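Local coordinates for protein salmonella typhimurium DB7155 bacteriophage DET7 tailspike (Bacteriophage, PDB 2V5I) that serves as the phage's receptor-binding tailspike, probably recognising and hydrolysing the O-antigen polysaccharide on the Salmonella cell surface, at residues P102-A105 / D106-I110; L145-N148 / V149-H153. All coordinates share one frame; numbering follows the deposited sequence.

Overall arrangement
Both interactions belong to the long excursion that leaves the parallel beta-helix after strand 85-92 and returns to it at strand 156-161. Interaction 1, a tight hairpin at residues 102-110 between strand 98-99 and helix 113-117, comes first along the chain; interaction 2, at residues 145-153, is built round the short helix 147-150 just before the return. Their centres are 23 Å apart and their nearest atoms about 10 Å, so they do not touch, although they lie on the same side of the chain's centre. The hairpin reaches residues of later beta-helix rungs, whereas the helix packs mainly against its own excursion, which probably corresponds to the dorsal fin of the P22 tailspike.

Interaction 1. Residues P102-A105 / D106-I110; sequences PWDA and DGKWI
W103 and W109 pair across a tight beta hairpin, a local contact at the tip of a loop that runs from strand 98-99 to helix 113-117. Their backbones form a single bridge and their indoles lie side by side, an oblique pair with planes turned 38° apart. NE1 of W103 sits over one face of the W109 ring, towards its rim and 3.2 Å from CZ3. Large flat side chains suit these buried places, since they also bind the hairpin to its surroundings: W109 NE1 donates to the N331 carbonyl, and R252 makes a cation-pi contact with W103. One pair further from the turn, I110 N donates almost straight to P102 O over 2.9 Å.

The turn itself is type I, from D104 to G107, followed by a G1 beta bulge, the classic way to close a short hairpin. G107 N reaches D104 O at 2.8 Å, and K108 O takes the D104 N-H at 2.9 Å. G107 has a positive phi of 92°, a conformation that a CB atom would crowd. D104 suits the start of the turn because its CG lies between the backbone N and the carbonyl carbon (chi1 74°), folding the carboxylate back over the loop. There OD1 accepts K108 N at 3.0 Å from above the carboxylate plane, and D106 N more weakly. OD2 is held by a water shared with W109 O; a second, unusually close water lies between OD2 and D106 OD2 and may ease the repulsion of these like charges. On the side of the hairpin that carries D104, turned away from the indoles, I110 lays CD1 3.6 Å from W103 C, while its side chain also touches L115 and V116 of helix 113-117.

Interaction 2. Residues L145-N148 / V149-H153; sequences LPQN and VKDQH
P146 and V149 meet at the start of a single-turn helix, residues 147-150, in the excursion between two rungs of the parallel beta-helix; V149 is buried, and the proline lies at the margin. CG of the proline ring lies 3.8 Å from V149 CG2, the methyl group that stands beside the backbone N. The other valine methyl, CG1, makes a looser approach to L145 CD1. L145 in turn packs on L120, P130 and W135, so this leucine joins the contact to helix 132-137 and the neighbouring loops. Proline offers no side-chain cap here, but its rigid ring packs on V149 and its carbonyl begins the helical bonding: P146 O accepts K150 N in the carbonyl plane at 3.2 Å, and V149 N only weakly.

The opposite character appears round Q147, N148 and D151, which are exposed and polar. Q147 and D151 are one helical turn apart and are joined twice: D151 N donates to Q147 O at 2.9 Å, and Q147 NE2 donates to D151 OD1 at 3.0 Å. Q147 CG lies anti to the backbone N (chi1 -164°), and a bend at the next bond (chi2 64°) then turns the amide across towards the aspartate, its plane set well off that of the carboxylate. D151 OD1 lies almost in the amide plane of Q147, but the donor comes to it from above the carboxylate plane. Beyond this turn H153 ND1 reaches D151 O, and Q152 ties the outgoing chain to W98 N through OE1.

K150 spans both sides. Its side chain touches W135, and CE passes 3.2 Å from L145 O. Its ammonium group, bonded to E142 O, also donates to a water 2.9 Å from NZ, and that water donates to Q147 OE1 at 2.8 Å.

Interaction 1. Residues P102-A105 / D106-I110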
ATOM      1  N   PRO A 102     -16.298 -27.050  -7.607  1.00 10.92           N
ATOM      2  CA  PRO A 102     -15.929 -27.402  -6.243  1.00 11.94           C
ATOM      3  C   PRO A 102     -16.210 -26.290  -5.199  1.00  9.26           C
ATOM      4  O   PRO A 102     -15.364 -26.034  -4.335  1.00 10.35           O
ATOM      5  CB  PRO A 102     -14.425 -27.706  -6.362  1.00 11.33           C
ATOM      6  CG  PRO A 102     -13.956 -26.808  -7.535  1.00 13.21           C
ATOM      7  CD  PRO A 102     -15.132 -26.868  -8.490  1.00 12.30           C
ATOM      8  N   TRP A 103     -17.327 -25.592  -5.344  1.00 11.11           N
ATOM      9  CA  TRP A 103     -17.796 -24.604  -4.342  1.00 11.75           C
ATOM     10  C   TRP A 103     -19.238 -24.909  -4.005  1.00 14.72           C
ATOM     11  O   TRP A 103     -20.053 -25.159  -4.890  1.00 15.42           O
ATOM     12  CB  TRP A 103     -17.693 -23.178  -4.889  1.00 11.68           C
ATOM     13  CG  TRP A 103     -16.293 -22.819  -5.299  1.00  9.88           C
ATOM     14  CD1 TRP A 103     -15.279 -22.274  -4.528  1.00  9.82           C
ATOM     15  CD2 TRP A 103     -15.744 -22.962  -6.619  1.00 11.94           C
ATOM     16  NE1 TRP A 103     -14.166 -22.111  -5.292  1.00 12.63           N
ATOM     17  CE2 TRP A 103     -14.402 -22.553  -6.556  1.00 10.27           C
ATOM     18  CE3 TRP A 103     -16.258 -23.413  -7.826  1.00 12.33           C
ATOM     19  CZ2 TRP A 103     -13.573 -22.565  -7.676  1.00 10.53           C
ATOM     20  CZ3 TRP A 103     -15.438 -23.438  -8.947  1.00 10.27           C
ATOM     21  CH2 TRP A 103     -14.101 -23.042  -8.848  1.00 12.39           C
ATOM     22  N   ASP A 104     -19.565 -24.847  -2.728  1.00 15.13           N
ATOM     23  CA  ASP A 104     -20.943 -25.101  -2.334  1.00 18.10           C
ATOM     24  C   ASP A 104     -21.799 -23.844  -2.339  1.00 20.70           C
ATOM     25  O   ASP A 104     -21.326 -22.737  -2.631  1.00 19.92           O
ATOM     26  CB  ASP A 104     -21.008 -25.901  -1.009  1.00 20.50           C
ATOM     27  CG  ASP A 104     -20.659 -25.081   0.225  1.00 21.97           C
ATOM     28  OD1 ASP A 104     -20.698 -23.826   0.194  1.00 21.02           O
ATOM     29  OD2 ASP A 104     -20.341 -25.746   1.251  1.00 26.64           O
ATOM     30  N   ALA A 105     -23.066 -24.012  -1.960  1.00 23.44           N
ATOM     31  CA  ALA A 105     -24.025 -22.926  -2.045  1.00 25.67           C
ATOM     32  C   ALA A 105     -23.677 -21.740  -1.169  1.00 27.58           C
ATOM     33  O   ALA A 105     -24.027 -20.600  -1.497  1.00 29.11           O
ATOM     34  CB  ALA A 105     -25.417 -23.428  -1.701  1.00 27.71           C
ATOM     35  N   ASP A 106     -22.945 -21.993  -0.086  1.00 27.26           N
ATOM     36  CA  ASP A 106     -22.504 -20.928   0.806  1.00 28.23           C
ATOM     37  C   ASP A 106     -21.141 -20.370   0.400  1.00 25.59           C
ATOM     38  O   ASP A 106     -20.618 -19.506   1.085  1.00 27.59           O
ATOM     39  CB  ASP A 106     -22.451 -21.462   2.231  1.00 29.48           C
ATOM     40  CG  ASP A 106     -23.765 -22.094   2.657  1.00 37.07           C
ATOM     41  OD1 ASP A 106     -24.825 -21.443   2.472  1.00 44.23           O
ATOM     42  OD2 ASP A 106     -23.745 -23.251   3.152  1.00 48.94           O
ATOM     43  N   GLY A 107     -20.570 -20.875  -0.696  1.00 23.14           N
ATOM     44  CA  GLY A 107     -19.287 -20.373  -1.219  1.00 20.38           C
ATOM     45  C   GLY A 107     -18.058 -21.114  -0.687  1.00 19.37           C
ATOM     46  O   GLY A 107     -16.928 -20.775  -1.013  1.00 19.40           O
ATOM     47  N   LYS A 108     -18.267 -22.105   0.162  1.00 17.12           N
ATOM     48  CA  LYS A 108     -17.157 -22.867   0.723  1.00 14.89           C
ATOM     49  C   LYS A 108     -16.577 -23.876  -0.251  1.00 13.67           C
ATOM     50  O   LYS A 108     -17.294 -24.476  -1.043  1.00 13.30           O
ATOM     51  CB  LYS A 108     -17.571 -23.628   1.996  1.00 17.18           C
ATOM     52  CG  LYS A 108     -18.281 -22.799   3.059  1.00 22.85           C
ATOM     53  CD  LYS A 108     -17.575 -21.508   3.347  1.00 33.08           C
ATOM     54  CE  LYS A 108     -18.308 -20.641   4.388  1.00 38.75           C
ATOM     55  NZ  LYS A 108     -17.335 -19.698   5.077  1.00 42.27           N
ATOM     56  N   TRP A 109     -15.295 -24.138  -0.118  1.00 12.66           N
ATOM     57  CA  TRP A 109     -14.625 -25.145  -0.954  1.00 11.67           C
ATOM     58  C   TRP A 109     -15.232 -26.514  -0.680  1.00 12.92           C
ATOM     59  O   TRP A 109     -15.499 -26.877   0.485  1.00 11.91           O
ATOM     60  CB  TRP A 109     -13.123 -25.182  -0.617  1.00 11.89           C
ATOM     61  CG  TRP A 109     -12.310 -24.052  -1.177  1.00  8.54           C
ATOM     62  CD1 TRP A 109     -11.696 -23.044  -0.482  1.00 11.87           C
ATOM     63  CD2 TRP A 109     -11.942 -23.902  -2.536  1.00  7.63           C
ATOM     64  NE1 TRP A 109     -11.035 -22.216  -1.370  1.00 12.47           N
ATOM     65  CE2 TRP A 109     -11.168 -22.708  -2.637  1.00 10.03           C
ATOM     66  CE3 TRP A 109     -12.258 -24.596  -3.693  1.00  8.58           C
ATOM     67  CZ2 TRP A 109     -10.640 -22.257  -3.864  1.00  9.19           C
ATOM     68  CZ3 TRP A 109     -11.722 -24.191  -4.912  1.00  8.36           C
ATOM     69  CH2 TRP A 109     -10.927 -22.985  -4.978  1.00  9.94           C
ATOM     70  N   ILE A 110     -15.395 -27.283  -1.749  1.00 12.70           N
ATOM     71  CA  ILE A 110     -15.678 -28.734  -1.672  1.00 13.14           C
ATOM     72  C   ILE A 110     -14.399 -29.443  -2.012  1.00 13.80           C
ATOM     73  O   ILE A 110     -13.859 -29.276  -3.117  1.00 15.18           O
ATOM     74  CB  ILE A 110     -16.779 -29.132  -2.666  1.00 14.26           C
ATOM     75  CG1 ILE A 110     -18.032 -28.297  -2.432  1.00 13.84           C
ATOM     76  CG2 ILE A 110     -17.092 -30.612  -2.576  1.00 16.63           C
ATOM     77  CD1 ILE A 110     -19.192 -28.513  -3.450  1.00 15.28           C
TER
HETATM   78  O   HOH W   1     -18.003 -27.549   1.519  1.00 20.81           O
HETATM   79  O   HOH W   2     -21.337 -24.829   3.327  1.00 37.87           O

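Interaction 2. Residues L145-N148 / V149-H153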
ATOM      1  N   LEU A 145     -14.839 -40.165 -12.823  1.00 17.32           N
ATOM      2  CA  LEU A 145     -15.271 -39.508 -14.034  1.00 17.06           C
ATOM      3  C   LEU A 145     -15.054 -40.376 -15.274  1.00 17.85           C
ATOM      4  O   LEU A 145     -14.028 -41.059 -15.398  1.00 18.28           O
ATOM      5  CB  LEU A 145     -14.515 -38.179 -14.214  1.00 17.11           C
ATOM      6  CG  LEU A 145     -14.705 -37.160 -13.108  1.00 19.14           C
ATOM      7  CD1 LEU A 145     -13.840 -35.927 -13.380  1.00 18.30           C
ATOM      8  CD2 LEU A 145     -16.141 -36.772 -12.979  1.00 18.63           C
ATOM      9  N   PRO A 146     -15.983 -40.323 -16.252  1.00 18.11           N
ATOM     10  CA  PRO A 146     -15.785 -41.112 -17.467  1.00 17.65           C
ATOM     11  C   PRO A 146     -14.727 -40.564 -18.408  1.00 17.52           C
ATOM     12  O   PRO A 146     -14.364 -39.383 -18.345  1.00 15.75           O
ATOM     13  CB  PRO A 146     -17.168 -41.119 -18.122  1.00 19.61           C
ATOM     14  CG  PRO A 146     -17.827 -39.906 -17.621  1.00 19.74           C
ATOM     15  CD  PRO A 146     -17.197 -39.508 -16.308  1.00 19.75           C
ATOM     16  N   GLN A 147     -14.177 -41.426 -19.248  1.00 17.08           N
ATOM     17  CA  GLN A 147     -13.072 -41.061 -20.120  1.00 17.63           C
ATOM     18  C   GLN A 147     -13.398 -39.870 -21.040  1.00 17.60           C
ATOM     19  O   GLN A 147     -12.545 -39.040 -21.306  1.00 18.17           O
ATOM     20  CB  GLN A 147     -12.596 -42.271 -20.932  1.00 18.64           C
ATOM     21  CG  GLN A 147     -11.233 -42.077 -21.555  1.00 19.49           C
ATOM     22  CD  GLN A 147     -10.154 -41.913 -20.491  1.00 22.78           C
ATOM     23  OE1 GLN A 147     -10.092 -42.669 -19.514  1.00 27.11           O
ATOM     24  NE2 GLN A 147      -9.323 -40.894 -20.655  1.00 24.94           N
ATOM     25  N   ASN A 148     -14.622 -39.785 -21.540  1.00 15.93           N
ATOM     26  CA  ASN A 148     -14.939 -38.666 -22.449  1.00 17.97           C
ATOM     27  C   ASN A 148     -14.885 -37.300 -21.741  1.00 16.29           C
ATOM     28  O   ASN A 148     -14.674 -36.295 -22.402  1.00 16.25           O
ATOM     29  CB  ASN A 148     -16.306 -38.850 -23.094  1.00 19.68           C
ATOM     30  CG  ASN A 148     -17.411 -38.838 -22.099  1.00 20.80           C
ATOM     31  OD1 ASN A 148     -17.485 -39.726 -21.253  1.00 25.58           O
ATOM     32  ND2 ASN A 148     -18.286 -37.806 -22.173  1.00 23.90           N
ATOM     33  N   VAL A 149     -15.176 -37.273 -20.448  1.00 15.63           N
ATOM     34  CA  VAL A 149     -15.060 -36.020 -19.667  1.00 13.86           C
ATOM     35  C   VAL A 149     -13.609 -35.719 -19.508  1.00 14.70           C
ATOM     36  O   VAL A 149     -13.151 -34.598 -19.714  1.00 16.03           O
ATOM     37  CB  VAL A 149     -15.781 -36.124 -18.335  1.00 15.06           C
ATOM     38  CG1 VAL A 149     -15.439 -34.982 -17.368  1.00 16.45           C
ATOM     39  CG2 VAL A 149     -17.269 -36.241 -18.555  1.00 18.02           C
ATOM     40  N   LYS A 150     -12.840 -36.743 -19.162  1.00 14.87           N
ATOM     41  CA  LYS A 150     -11.395 -36.543 -19.004  1.00 14.58           C
ATOM     42  C   LYS A 150     -10.669 -36.134 -20.285  1.00 15.87           C
ATOM     43  O   LYS A 150      -9.649 -35.435 -20.233  1.00 18.23           O
ATOM     44  CB  LYS A 150     -10.797 -37.846 -18.345  1.00 14.11           C
ATOM     45  CG  LYS A 150     -11.388 -38.081 -16.970  1.00 18.95           C
ATOM     46  CD  LYS A 150     -10.690 -39.184 -16.092  1.00 22.41           C
ATOM     47  CE  LYS A 150     -11.096 -40.553 -16.507  1.00 25.83           C
ATOM     48  NZ  LYS A 150     -10.512 -41.604 -15.609  1.00 22.85           N
ATOM     49  N   ASP A 151     -11.189 -36.497 -21.447  1.00 15.69           N
ATOM     50  CA  ASP A 151     -10.556 -36.196 -22.732  1.00 16.10           C
ATOM     51  C   ASP A 151     -10.990 -34.831 -23.329  1.00 16.72           C
ATOM     52  O   ASP A 151     -10.450 -34.389 -24.348  1.00 19.08           O
ATOM     53  CB  ASP A 151     -10.892 -37.292 -23.745  1.00 17.95           C
ATOM     54  CG  ASP A 151     -10.191 -38.611 -23.450  1.00 24.47           C
ATOM     55  OD1 ASP A 151      -9.283 -38.657 -22.588  1.00 27.64           O
ATOM     56  OD2 ASP A 151     -10.564 -39.602 -24.116  1.00 29.44           O
ATOM     57  N   GLN A 152     -11.942 -34.156 -22.696  1.00 15.23           N
ATOM     58  CA  GLN A 152     -12.449 -32.857 -23.224  1.00 15.09           C
ATOM     59  C   GLN A 152     -11.370 -31.838 -23.336  1.00 14.50           C
ATOM     60  O   GLN A 152     -10.477 -31.796 -22.498  1.00 18.26           O
ATOM     61  CB  GLN A 152     -13.457 -32.247 -22.240  1.00 15.23           C
ATOM     62  CG  GLN A 152     -14.695 -32.971 -22.092  1.00 21.13           C
ATOM     63  CD  GLN A 152     -15.651 -32.157 -21.215  1.00 19.58           C
ATOM     64  OE1 GLN A 152     -16.764 -31.852 -21.642  1.00 17.88           O
ATOM     65  NE2 GLN A 152     -15.190 -31.770 -20.017  1.00 14.97           N
ATOM     66  N   HIS A 153     -11.490 -30.928 -24.305  1.00 16.38           N
ATOM     67  CA  HIS A 153     -10.579 -29.803 -24.374  1.00 15.79           C
ATOM     68  C   HIS A 153     -11.243 -28.632 -25.098  1.00 16.79           C
ATOM     69  O   HIS A 153     -10.797 -28.188 -26.152  1.00 20.44           O
ATOM     70  CB  HIS A 153      -9.236 -30.184 -25.023  1.00 18.67           C
ATOM     71  CG  HIS A 153      -9.367 -30.804 -26.375  1.00 25.61           C
ATOM     72  ND1 HIS A 153      -9.495 -32.166 -26.560  1.00 35.46           N
ATOM     73  CD2 HIS A 153      -9.396 -30.253 -27.614  1.00 31.47           C
ATOM     74  CE1 HIS A 153      -9.595 -32.428 -27.854  1.00 35.36           C
ATOM     75  NE2 HIS A 153      -9.560 -31.283 -28.512  1.00 37.38           N
TER
HETATM   76  O   HOH W   3     -11.654 -43.536 -17.398  1.00 31.12           O